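Local coordinates for protein GH18 chiitnase (Pseudoalteromonas aurantia, PDB 6K7Z) that probably hydrolyses internal beta-1,4 glycosidic bonds of chitin as a family 18 endochitinase with a TIM-barrel catalytic domain, at residues N84-L89 against A131-S136; E117-F122 against P158-Q163. All blocks are in the same frame, centred on the assembly; numbering follows the deposited sequence.

Contact 1 of 2, residues N84-L89 against A131-S136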
loop_
_atom_site.group_PDB
_atom_site.type_symbol
_atom_site.label_atom_id
_atom_site.label_comp_id
_atom_site.label_asym_id
_atom_site.label_seq_id
_atom_site.Cartn_x
_atom_site.Cartn_y
_atom_site.Cartn_z
ATOM N N ASN A 84 -15.111 -12.575 -4.297
ATOM C CA ASN A 84 -15.186 -13.907 -4.880
ATOM C C ASN A 84 -13.848 -14.337 -5.476
ATOM O O ASN A 84 -13.505 -15.524 -5.439
ATOM C CB ASN A 84 -16.296 -13.942 -5.938
ATOM C CG ASN A 84 -16.096 -12.905 -7.041
ATOM O OD1 ASN A 84 -15.477 -11.861 -6.830
ATOM N ND2 ASN A 84 -16.618 -13.199 -8.232
ATOM N N ALA A 85 -13.079 -13.395 -6.028
ATOM C CA ALA A 85 -11.760 -13.753 -6.544
ATOM C C ALA A 85 -10.814 -14.127 -5.409
ATOM O O ALA A 85 -10.079 -15.119 -5.505
ATOM C CB ALA A 85 -11.190 -12.604 -7.373
ATOM N N TYR A 86 -10.829 -13.349 -4.324
ATOM C CA TYR A 86 -10.010 -13.667 -3.158
ATOM C C TYR A 86 -10.404 -15.011 -2.558
ATOM O O TYR A 86 -9.542 -15.779 -2.119
ATOM C CB TYR A 86 -10.153 -12.577 -2.092
ATOM C CG TYR A 86 -9.414 -11.273 -2.343
ATOM C CD1 TYR A 86 -8.023 -11.232 -2.401
ATOM C CD2 TYR A 86 -10.109 -10.076 -2.458
ATOM C CE1 TYR A 86 -7.345 -10.029 -2.607
ATOM C CE2 TYR A 86 -9.443 -8.873 -2.656
ATOM C CZ TYR A 86 -8.065 -8.855 -2.727
ATOM O OH TYR A 86 -7.407 -7.651 -2.929
ATOM N N ARG A 87 -11.703 -15.304 -2.513
ATOM C CA ARG A 87 -12.149 -16.585 -1.965
ATOM C C ARG A 87 -11.482 -17.745 -2.687
ATOM O O ARG A 87 -10.992 -18.689 -2.053
ATOM C CB ARG A 87 -13.668 -16.703 -2.066
ATOM C CG ARG A 87 -14.265 -17.881 -1.291
ATOM C CD ARG A 87 -15.759 -17.974 -1.557
ATOM N NE ARG A 87 -16.423 -18.963 -0.712
ATOM C CZ ARG A 87 -17.686 -19.346 -0.872
ATOM N NH1 ARG A 87 -18.413 -18.830 -1.858
ATOM N NH2 ARG A 87 -18.224 -20.243 -0.050
ATOM N N SER A 88 -11.457 -17.692 -4.018
ATOM C CA SER A 88 -10.789 -18.734 -4.792
ATOM C C SER A 88 -9.291 -18.746 -4.527
ATOM O O SER A 88 -8.693 -19.814 -4.351
ATOM C CB SER A 88 -11.060 -18.533 -6.280
ATOM O OG SER A 88 -12.448 -18.615 -6.555
ATOM N N LEU A 89 -8.667 -17.565 -4.510
ATOM C CA LEU A 89 -7.231 -17.493 -4.291
ATOM C C LEU A 89 -6.848 -18.055 -2.938
ATOM O O LEU A 89 -5.755 -18.613 -2.789
ATOM C CB LEU A 89 -6.752 -16.047 -4.395
ATOM C CG LEU A 89 -6.892 -15.400 -5.765
ATOM C CD1 LEU A 89 -6.585 -13.927 -5.632
ATOM C CD2 LEU A 89 -5.952 -16.049 -6.770
ATOM N N ALA A 131 -7.883 -13.081 7.313
ATOM C CA ALA A 131 -6.635 -12.986 8.057
ATOM C C ALA A 131 -5.714 -14.148 7.718
ATOM O O ALA A 131 -4.524 -13.952 7.444
ATOM C CB ALA A 131 -6.918 -12.931 9.559
ATOM N N GLN A 132 -6.248 -15.371 7.714
ATOM C CA GLN A 132 -5.403 -16.509 7.379
ATOM C C GLN A 132 -4.928 -16.441 5.932
ATOM O O GLN A 132 -3.811 -16.877 5.629
ATOM C CB GLN A 132 -6.140 -17.818 7.658
ATOM C CG GLN A 132 -5.328 -19.049 7.252
ATOM C CD GLN A 132 -3.995 -19.141 8.002
ATOM O OE1 GLN A 132 -3.957 -19.094 9.236
ATOM N NE2 GLN A 132 -2.892 -19.244 7.250
ATOM N N PHE A 133 -5.749 -15.881 5.036
ATOM C CA PHE A 133 -5.315 -15.672 3.658
ATOM C C PHE A 133 -4.110 -14.742 3.611
ATOM O O PHE A 133 -3.090 -15.052 2.982
ATOM C CB PHE A 133 -6.463 -15.104 2.829
ATOM C CG PHE A 133 -6.034 -14.586 1.481
ATOM C CD1 PHE A 133 -5.547 -15.453 0.513
ATOM C CD2 PHE A 133 -6.127 -13.235 1.177
ATOM C CE1 PHE A 133 -5.157 -14.981 -0.728
ATOM C CE2 PHE A 133 -5.736 -12.747 -0.062
ATOM C CZ PHE A 133 -5.246 -13.621 -1.022
ATOM N N LEU A 134 -4.211 -13.595 4.281
ATOM C CA LEU A 134 -3.108 -12.647 4.275
ATOM C C LEU A 134 -1.885 -13.215 4.981
ATOM O O LEU A 134 -0.751 -12.982 4.555
ATOM C CB LEU A 134 -3.561 -11.351 4.921
ATOM C CG LEU A 134 -4.635 -10.657 4.095
ATOM C CD1 LEU A 134 -5.211 -9.519 4.915
ATOM C CD2 LEU A 134 -4.046 -10.129 2.799
ATOM N N ILE A 135 -2.094 -13.966 6.059
ATOM C CA ILE A 135 -0.972 -14.606 6.744
ATOM C C ILE A 135 -0.270 -15.592 5.816
ATOM O O ILE A 135 0.953 -15.548 5.652
ATOM C CB ILE A 135 -1.463 -15.289 8.030
ATOM C CG1 ILE A 135 -1.796 -14.220 9.070
ATOM C CG2 ILE A 135 -0.442 -16.316 8.548
ATOM C CD1 ILE A 135 -2.618 -14.734 10.226
ATOM N N SER A 136 -1.032 -16.490 5.199
ATOM C CA SER A 136 -0.428 -17.483 4.306
ATOM C C SER A 136 0.195 -16.830 3.079
ATOM O O SER A 136 1.301 -17.200 2.666
ATOM C CB SER A 136 -1.473 -18.518 3.885
ATOM O OG SER A 136 -0.912 -19.414 2.930
#
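In the helical layer outside a TIM barrel, helix 83-89 and helix 130-144 meet where the F133 ring packs against Y86 and L89. The interface is apolar and small, 140 Å² summed over both sides, and all three touching residues are buried. The far end of the F133 ring, CE1, CZ and CE2, makes the contact. F133 CE2 lies 3.6 Å from Y86 CD1, and F133 CZ is 3.9 Å from that same Y86 CD1. On the L89 side, F133 CE1 is 4.1 Å from L89 CB. The two aromatic rings meet obliquely, planes at 66° and centroids 5.8 Å apart. The CB of F133 already points at helix 83-89; with CG anti to the backbone N (chi1 168°) the ring end lies between Y86 CD1 and L89 CB. Y86 brings only the CD1 side of its ring to the meeting.

In the fold, helix 83-89 comes after strand 71-77 and helix 130-144 after strand 111-115, and these strands are parallel neighbours in the barrel. The contact thus joins helices that follow neighbouring parallel strands, with helix 93-106 between them in the chain. That helix packs on the same cluster: its L96 meets both L89 and F133, while T93 touches F133 and hydrogen-bonds through OG1 with S136 OG. Y86 continues toward the barrel as an edge-to-face partner of Y116. The R87 NE hydrogen-bonds the carbonyl O of G127, in the loop ahead of helix 130-144.

Contact 2 of 2, residues E117-F122 against P158-Q163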
loop_
_atom_site.group_PDB
_atom_site.type_symbol
_atom_site.label_atom_id
_atom_site.label_comp_id
_atom_site.label_asym_id
_atom_site.label_seq_id
_atom_site.Cartn_x
_atom_site.Cartn_y
_atom_site.Cartn_z
ATOM N N GLU A 117 -8.529 -4.996 0.349
ATOM C CA GLU A 117 -9.639 -4.188 0.857
ATOM C C GLU A 117 -10.915 -5.007 1.081
ATOM O O GLU A 117 -12.004 -4.436 1.192
ATOM C CB GLU A 117 -9.910 -3.019 -0.100
ATOM C CG GLU A 117 -8.626 -2.324 -0.611
ATOM C CD GLU A 117 -8.855 -0.882 -1.092
ATOM O OE1 GLU A 117 -10.021 -0.503 -1.284
ATOM O OE2 GLU A 117 -7.869 -0.129 -1.263
ATOM N N ASP A 118 -10.815 -6.337 1.163
ATOM C CA ASP A 118 -12.005 -7.191 1.272
ATOM C C ASP A 118 -12.411 -7.296 2.741
ATOM O O ASP A 118 -12.181 -8.293 3.431
ATOM C CB ASP A 118 -11.749 -8.560 0.651
ATOM C CG ASP A 118 -13.008 -9.416 0.593
ATOM O OD1 ASP A 118 -14.115 -8.883 0.835
ATOM O OD2 ASP A 118 -12.889 -10.617 0.318
ATOM N N THR A 119 -13.051 -6.226 3.221
ATOM C CA THR A 119 -13.395 -6.115 4.632
ATOM C C THR A 119 -14.295 -7.258 5.089
ATOM O O THR A 119 -14.175 -7.740 6.227
ATOM C CB THR A 119 -14.073 -4.766 4.864
ATOM O OG1 THR A 119 -13.203 -3.726 4.397
ATOM C CG2 THR A 119 -14.391 -4.558 6.340
ATOM N N ALA A 120 -15.212 -7.702 4.224
ATOM C CA ALA A 120 -16.159 -8.738 4.625
ATOM C C ALA A 120 -15.470 -10.044 4.991
ATOM O O ALA A 120 -16.062 -10.863 5.698
ATOM C CB ALA A 120 -17.176 -8.996 3.514
ATOM N N ALA A 121 -14.241 -10.266 4.526
ATOM C CA ALA A 121 -13.530 -11.478 4.912
ATOM C C ALA A 121 -12.973 -11.413 6.327
ATOM O O ALA A 121 -12.476 -12.430 6.822
ATOM C CB ALA A 121 -12.407 -11.774 3.911
ATOM N N PHE A 122 -13.057 -10.262 7.000
ATOM C CA PHE A 122 -12.730 -10.174 8.419
ATOM C C PHE A 122 -13.964 -10.268 9.313
ATOM O O PHE A 122 -13.817 -10.282 10.538
ATOM C CB PHE A 122 -11.997 -8.857 8.737
ATOM C CG PHE A 122 -10.693 -8.668 7.992
ATOM C CD1 PHE A 122 -9.906 -9.755 7.620
ATOM C CD2 PHE A 122 -10.256 -7.387 7.679
ATOM C CE1 PHE A 122 -8.699 -9.555 6.951
ATOM C CE2 PHE A 122 -9.071 -7.173 7.018
ATOM C CZ PHE A 122 -8.282 -8.257 6.638
ATOM N N PRO A 158 -7.854 1.755 8.563
ATOM C CA PRO A 158 -7.727 1.839 10.023
ATOM C C PRO A 158 -8.547 0.788 10.760
ATOM O O PRO A 158 -8.049 0.221 11.741
ATOM C CB PRO A 158 -8.215 3.262 10.337
ATOM C CG PRO A 158 -7.793 4.048 9.133
ATOM C CD PRO A 158 -8.005 3.095 7.955
ATOM N N PRO A 159 -9.795 0.496 10.355
ATOM C CA PRO A 159 -10.555 -0.511 11.127
ATOM C C PRO A 159 -9.861 -1.857 11.199
ATOM O O PRO A 159 -10.061 -2.602 12.168
ATOM C CB PRO A 159 -11.889 -0.605 10.376
ATOM C CG PRO A 159 -12.051 0.728 9.732
ATOM C CD PRO A 159 -10.649 1.121 9.323
ATOM N N TYR A 160 -9.032 -2.175 10.205
ATOM C CA TYR A 160 -8.330 -3.452 10.187
ATOM C C TYR A 160 -7.349 -3.593 11.342
ATOM O O TYR A 160 -6.960 -4.723 11.670
ATOM C CB TYR A 160 -7.563 -3.615 8.882
ATOM C CG TYR A 160 -8.378 -3.654 7.602
ATOM C CD1 TYR A 160 -9.773 -3.634 7.608
ATOM C CD2 TYR A 160 -7.731 -3.699 6.375
ATOM C CE1 TYR A 160 -10.488 -3.678 6.409
ATOM C CE2 TYR A 160 -8.429 -3.748 5.191
ATOM C CZ TYR A 160 -9.800 -3.728 5.207
ATOM O OH TYR A 160 -10.463 -3.777 4.004
ATOM N N LEU A 161 -6.929 -2.477 11.940
ATOM C CA LEU A 161 -5.858 -2.430 12.932
ATOM C C LEU A 161 -6.353 -2.058 14.329
ATOM O O LEU A 161 -5.540 -1.867 15.241
ATOM C CB LEU A 161 -4.786 -1.433 12.483
ATOM C CG LEU A 161 -4.009 -1.846 11.227
ATOM C CD1 LEU A 161 -3.320 -0.662 10.568
ATOM C CD2 LEU A 161 -2.999 -2.926 11.559
ATOM N N GLU A 162 -7.659 -1.963 14.518
ATOM C CA GLU A 162 -8.242 -1.552 15.788
ATOM C C GLU A 162 -8.352 -2.773 16.697
ATOM O O GLU A 162 -9.200 -3.645 16.478
ATOM C CB GLU A 162 -9.598 -0.900 15.543
ATOM C CG GLU A 162 -9.485 0.490 14.906
ATOM C CD GLU A 162 -8.966 1.517 15.889
ATOM O OE1 GLU A 162 -9.517 1.570 17.009
ATOM O OE2 GLU A 162 -8.007 2.254 15.564
ATOM N N GLN A 163 -7.473 -2.845 17.694
ATOM C CA GLN A 163 -7.520 -3.905 18.701
ATOM C C GLN A 163 -8.938 -4.106 19.208
ATOM O O GLN A 163 -9.599 -3.150 19.624
ATOM C CB GLN A 163 -6.588 -3.558 19.862
ATOM C CG GLN A 163 -6.481 -4.635 20.936
ATOM C CD GLN A 163 -5.614 -5.815 20.511
ATOM O OE1 GLN A 163 -6.097 -6.943 20.361
ATOM N NE2 GLN A 163 -4.323 -5.562 20.337
#
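Y160 meets T119 through its hydroxyl and F122 through one ring face. Its OH lies 2.8 Å from T119 OG1 in a hydrogen bond whose donor could be either residue, and OG1 approaches in the plane of the tyrosine ring. F122 comes in at about a right angle: the planes stand at 89°, a T-shaped pair with the phenylalanine edge toward the tyrosine face and centroids 4.9 Å apart. F122 CE2 is poised 3.5 Å above the Y160 ring plane, over its centre, and the nearest Y160 atom to F122 CE2 is CG, at 3.6 Å. T119 presents OG1 on the side of its backbone N (chi1 -56°), leaving CG2 to brush Y160 CE1 at 4.0 Å. A leucine at Y160 would probably leave T119 OG1 without this mate and remove the flat face against which the F122 edge rests.

Both segments are loops that follow parallel barrel strands, 111-115 and 151-154, and so lie at the C-terminal ends where TIM-barrel active sites form. E117 closes the DxxDxDxE signature of family 18, whose glutamate is the general acid in relatives. Its OE2 hydrogen-bonds Q187 NE2. Next to it, D118 is the centre of an inverse gamma turn, and D118 OD2 is held by the hydroxyls of Y128 and S83. A 3-10 turn, 119-122, then sets F122 beside Y160.

How the contacts relate
Contacts 1 and 2 have centres 13 Å apart and touch directly. F122 bridges them: while its CE2 edge serves contact 2, its CZ packs 3.7 Å from L134 CD1 and its CE1 3.6 Å from A131 N, both on helix 130-144. A second junction puts Y86 CD2 3.8 Å from D118 CB. Segment 117-122 thus packs on both helices of contact 1, by F122 and D118. Along the chain the segments alternate, 117-122 falling between 84-89 and 131-136. Contact 2 holds E117, the probable catalytic glutamate of the family signature; contact 1 lies farther out, its centre 17 Å from the chain's centre against 14 Å.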